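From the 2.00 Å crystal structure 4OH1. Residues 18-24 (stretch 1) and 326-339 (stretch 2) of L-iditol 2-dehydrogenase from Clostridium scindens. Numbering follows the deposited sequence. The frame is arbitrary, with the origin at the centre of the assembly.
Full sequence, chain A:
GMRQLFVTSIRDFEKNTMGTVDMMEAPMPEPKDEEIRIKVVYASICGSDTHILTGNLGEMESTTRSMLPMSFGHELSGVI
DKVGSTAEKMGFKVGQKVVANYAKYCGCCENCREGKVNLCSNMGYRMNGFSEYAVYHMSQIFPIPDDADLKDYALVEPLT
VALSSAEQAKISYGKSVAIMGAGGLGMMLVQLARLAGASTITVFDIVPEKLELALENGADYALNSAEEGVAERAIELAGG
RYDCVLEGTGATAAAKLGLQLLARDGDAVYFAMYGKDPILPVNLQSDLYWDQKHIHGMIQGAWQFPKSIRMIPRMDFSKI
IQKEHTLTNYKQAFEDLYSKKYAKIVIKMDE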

# COMPACT_ATOMS: atom_id res chain seq x y z
N MSE A 18 12.84 -38.54 -23.41
CA MSE A 18 12.89 -37.59 -22.30
C MSE A 18 14.32 -37.11 -22.02
O MSE A 18 15.30 -37.69 -22.51
CB MSE A 18 12.30 -38.23 -21.03
CG MSE A 18 10.86 -38.65 -21.18
SE MSE A 18 9.71 -37.11 -21.60
CE MSE A 18 8.35 -38.06 -22.69
N GLY A 19 14.43 -36.05 -21.23
CA GLY A 19 15.73 -35.51 -20.82
C GLY A 19 16.45 -36.43 -19.85
O GLY A 19 15.81 -37.23 -19.17
N THR A 20 17.77 -36.29 -19.77
CA THR A 20 18.60 -37.09 -18.84
C THR A 20 19.50 -36.29 -17.86
O THR A 20 19.89 -35.14 -18.11
CB THR A 20 19.50 -38.02 -19.66
OG1 THR A 20 20.29 -37.22 -20.54
CG2 THR A 20 18.64 -38.96 -20.47
N VAL A 21 19.81 -36.90 -16.72
CA VAL A 21 20.68 -36.29 -15.72
C VAL A 21 21.76 -37.27 -15.37
O VAL A 21 21.47 -38.43 -15.04
CB VAL A 21 19.91 -35.95 -14.45
CG1 VAL A 21 20.86 -35.52 -13.37
CG2 VAL A 21 18.93 -34.78 -14.72
N ASP A 22 22.99 -36.81 -15.41
CA ASP A 22 24.07 -37.74 -15.16
C ASP A 22 25.14 -37.14 -14.33
O ASP A 22 25.41 -35.97 -14.44
CB ASP A 22 24.68 -38.20 -16.47
CG ASP A 22 23.72 -38.99 -17.30
OD1 ASP A 22 23.36 -40.08 -16.83
OD2 ASP A 22 23.45 -38.57 -18.45
N MSE A 23 25.76 -37.96 -13.50
CA MSE A 23 26.88 -37.48 -12.71
C MSE A 23 28.15 -37.45 -13.54
O MSE A 23 28.42 -38.41 -14.25
CB MSE A 23 27.11 -38.38 -11.52
CG MSE A 23 28.15 -37.82 -10.61
SE MSE A 23 28.47 -39.12 -9.19
CE MSE A 23 26.97 -38.80 -7.98
N MSE A 24 28.91 -36.38 -13.45
CA MSE A 24 30.24 -36.28 -14.09
C MSE A 24 31.24 -35.86 -13.05
O MSE A 24 30.86 -35.52 -11.92
CB MSE A 24 30.25 -35.30 -15.27
CG MSE A 24 29.21 -35.60 -16.30
SE MSE A 24 28.85 -34.29 -17.76
CE MSE A 24 30.27 -34.78 -19.05
N THR A 326 20.22 -40.02 -1.30
CA THR A 326 21.62 -39.65 -1.27
C THR A 326 22.06 -39.26 -2.67
O THR A 326 21.48 -39.72 -3.67
CB THR A 326 22.48 -40.80 -0.83
OG1 THR A 326 22.25 -41.90 -1.71
CG2 THR A 326 22.13 -41.24 0.61
N LEU A 327 23.07 -38.39 -2.76
CA LEU A 327 23.63 -38.09 -4.07
C LEU A 327 24.02 -39.37 -4.79
O LEU A 327 23.82 -39.51 -5.97
CB LEU A 327 24.80 -37.15 -3.94
CG LEU A 327 25.50 -36.78 -5.24
CD1 LEU A 327 24.49 -36.34 -6.32
CD2 LEU A 327 26.55 -35.66 -5.00
N THR A 328 24.55 -40.34 -4.05
CA THR A 328 24.93 -41.60 -4.67
C THR A 328 23.76 -42.19 -5.42
O THR A 328 23.93 -42.76 -6.49
CB THR A 328 25.41 -42.59 -3.60
OG1 THR A 328 26.50 -42.01 -2.89
CG2 THR A 328 25.89 -43.87 -4.21
N ASN A 329 22.57 -42.08 -4.85
CA ASN A 329 21.36 -42.67 -5.46
C ASN A 329 20.55 -41.67 -6.25
O ASN A 329 19.34 -41.81 -6.31
CB ASN A 329 20.48 -43.27 -4.38
CG ASN A 329 21.13 -44.43 -3.72
OD1 ASN A 329 22.01 -45.03 -4.29
ND2 ASN A 329 20.73 -44.76 -2.51
N TYR A 330 21.22 -40.69 -6.85
CA TYR A 330 20.53 -39.65 -7.57
C TYR A 330 19.66 -40.20 -8.67
O TYR A 330 18.66 -39.58 -9.04
CB TYR A 330 21.50 -38.63 -8.20
CG TYR A 330 22.24 -39.11 -9.44
CD1 TYR A 330 23.41 -39.86 -9.32
CD2 TYR A 330 21.80 -38.78 -10.71
CE1 TYR A 330 24.10 -40.32 -10.44
CE2 TYR A 330 22.50 -39.21 -11.82
CZ TYR A 330 23.67 -39.98 -11.67
OH TYR A 330 24.35 -40.41 -12.75
N LYS A 331 20.04 -41.32 -9.24
CA LYS A 331 19.26 -41.85 -10.32
C LYS A 331 17.85 -42.15 -9.85
O LYS A 331 16.91 -41.84 -10.56
CB LYS A 331 19.95 -43.03 -11.02
CG LYS A 331 20.94 -42.52 -12.08
CD LYS A 331 21.19 -43.53 -13.16
CE LYS A 331 22.58 -44.24 -13.14
NZ LYS A 331 23.61 -43.40 -13.86
N GLN A 332 17.66 -42.69 -8.65
CA GLN A 332 16.31 -42.94 -8.15
C GLN A 332 15.56 -41.65 -7.87
O GLN A 332 14.35 -41.60 -8.01
CB GLN A 332 16.31 -43.76 -6.88
CG GLN A 332 16.52 -45.22 -7.10
CD GLN A 332 17.36 -45.84 -5.99
OE1 GLN A 332 18.59 -45.65 -5.95
NE2 GLN A 332 16.70 -46.54 -5.07
N ALA A 333 16.29 -40.62 -7.45
CA ALA A 333 15.66 -39.36 -7.15
C ALA A 333 15.04 -38.79 -8.38
O ALA A 333 13.94 -38.23 -8.34
CB ALA A 333 16.65 -38.37 -6.57
N PHE A 334 15.77 -38.86 -9.47
CA PHE A 334 15.22 -38.34 -10.71
C PHE A 334 14.10 -39.26 -11.26
O PHE A 334 13.13 -38.76 -11.84
CB PHE A 334 16.35 -37.96 -11.68
CG PHE A 334 16.98 -36.67 -11.30
CD1 PHE A 334 16.40 -35.48 -11.68
CD2 PHE A 334 18.05 -36.64 -10.47
CE1 PHE A 334 16.90 -34.28 -11.28
CE2 PHE A 334 18.58 -35.43 -10.05
CZ PHE A 334 18.00 -34.25 -10.45
N GLU A 335 14.17 -40.57 -11.04
CA GLU A 335 13.00 -41.40 -11.38
C GLU A 335 11.78 -40.91 -10.58
O GLU A 335 10.70 -40.68 -11.15
CB GLU A 335 13.22 -42.87 -11.09
CG GLU A 335 14.22 -43.55 -11.99
CD GLU A 335 14.53 -44.99 -11.50
OE1 GLU A 335 13.65 -45.59 -10.83
OE2 GLU A 335 15.66 -45.52 -11.75
N ASP A 336 11.96 -40.69 -9.28
CA ASP A 336 10.87 -40.19 -8.44
C ASP A 336 10.36 -38.86 -8.94
O ASP A 336 9.19 -38.65 -9.01
CB ASP A 336 11.30 -40.08 -6.99
CG ASP A 336 11.44 -41.41 -6.35
OD1 ASP A 336 11.08 -42.39 -7.01
OD2 ASP A 336 11.92 -41.51 -5.21
N LEU A 337 11.26 -37.98 -9.34
CA LEU A 337 10.85 -36.72 -9.91
C LEU A 337 9.96 -36.92 -11.13
O LEU A 337 8.88 -36.32 -11.22
CB LEU A 337 12.07 -35.93 -10.33
CG LEU A 337 11.72 -34.55 -10.89
CD1 LEU A 337 11.28 -33.66 -9.75
CD2 LEU A 337 12.88 -33.93 -11.62
N TYR A 338 10.44 -37.73 -12.08
CA TYR A 338 9.73 -37.91 -13.35
C TYR A 338 8.40 -38.58 -13.09
O TYR A 338 7.51 -38.38 -13.86
CB TYR A 338 10.52 -38.70 -14.42
CG TYR A 338 11.91 -38.16 -14.79
CD1 TYR A 338 12.16 -36.80 -14.92
CD2 TYR A 338 12.97 -39.05 -14.99
CE1 TYR A 338 13.42 -36.33 -15.23
CE2 TYR A 338 14.22 -38.60 -15.29
CZ TYR A 338 14.44 -37.25 -15.42
OH TYR A 338 15.71 -36.84 -15.72
N SER A 339 8.25 -39.36 -12.02
CA SER A 339 6.96 -39.92 -11.68
C SER A 339 5.91 -38.85 -11.38
O SER A 339 4.72 -39.13 -11.40
CB SER A 339 7.06 -40.89 -10.49
OG SER A 339 6.97 -40.18 -9.26
O HOH W 1 21.59 -41.16 -15.03

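The contact between strand 20-24 and the helix that includes residues 330-338 of L-iditol 2-dehydrogenase is a small, mainly apolar packing of alternate strand residues against one side of a nearly antiparallel helix, with a direct hydrogen bond from the strand backbone to a tyrosine hydroxyl. It illustrates how a strand and a helix can match their repeats. Side chains of an extended strand alternate, so Val 21 and Met 23 point toward the helix while Thr 20, Asp 22 and Met 24 point away; on the helix, Tyr 330, Phe 334 and Tyr 338 recur every four residues and point back. The axes run at 164° and approach to 9.3 Å, and the register pairs Val 21 with Phe 334 and Met 23 with Tyr 330.

Val 21 sits at the centre of the apolar part. Its CG2 lies over one face of the Phe 334 ring, 4.2 Å from the centroid and 18° off the normal, a CH-pi arrangement. Val 21 CG1 also lies near the Phe 334 ring, 4.0 Å from Phe 334 CE2, and is 4.3 Å from CD2 of Tyr 330. Met 23, a selenomethionine, extends its chain so that CE reaches 3.7 Å from CG of Leu 327, and its CB lies 3.7 Å from CE1 of Tyr 330.

Tyr 330 also supplies the polar anchor. Met 23 N donates to Tyr 330 OH at 2.9 Å, with an N-H...O angle of 156°, so one aromatic side chain both packs against the strand and satisfies a main-chain amide. Lys 331 NZ donates a weak bond to Tyr 330 OH at 3.3 Å. A water extends this polar margin, donating to Val 21 O at 2.7 Å and accepting from Lys 331 NZ at 3.2 Å. Asp 22 OD1 and Lys 331 NZ, 4.5 Å apart, are too distant for a salt bridge.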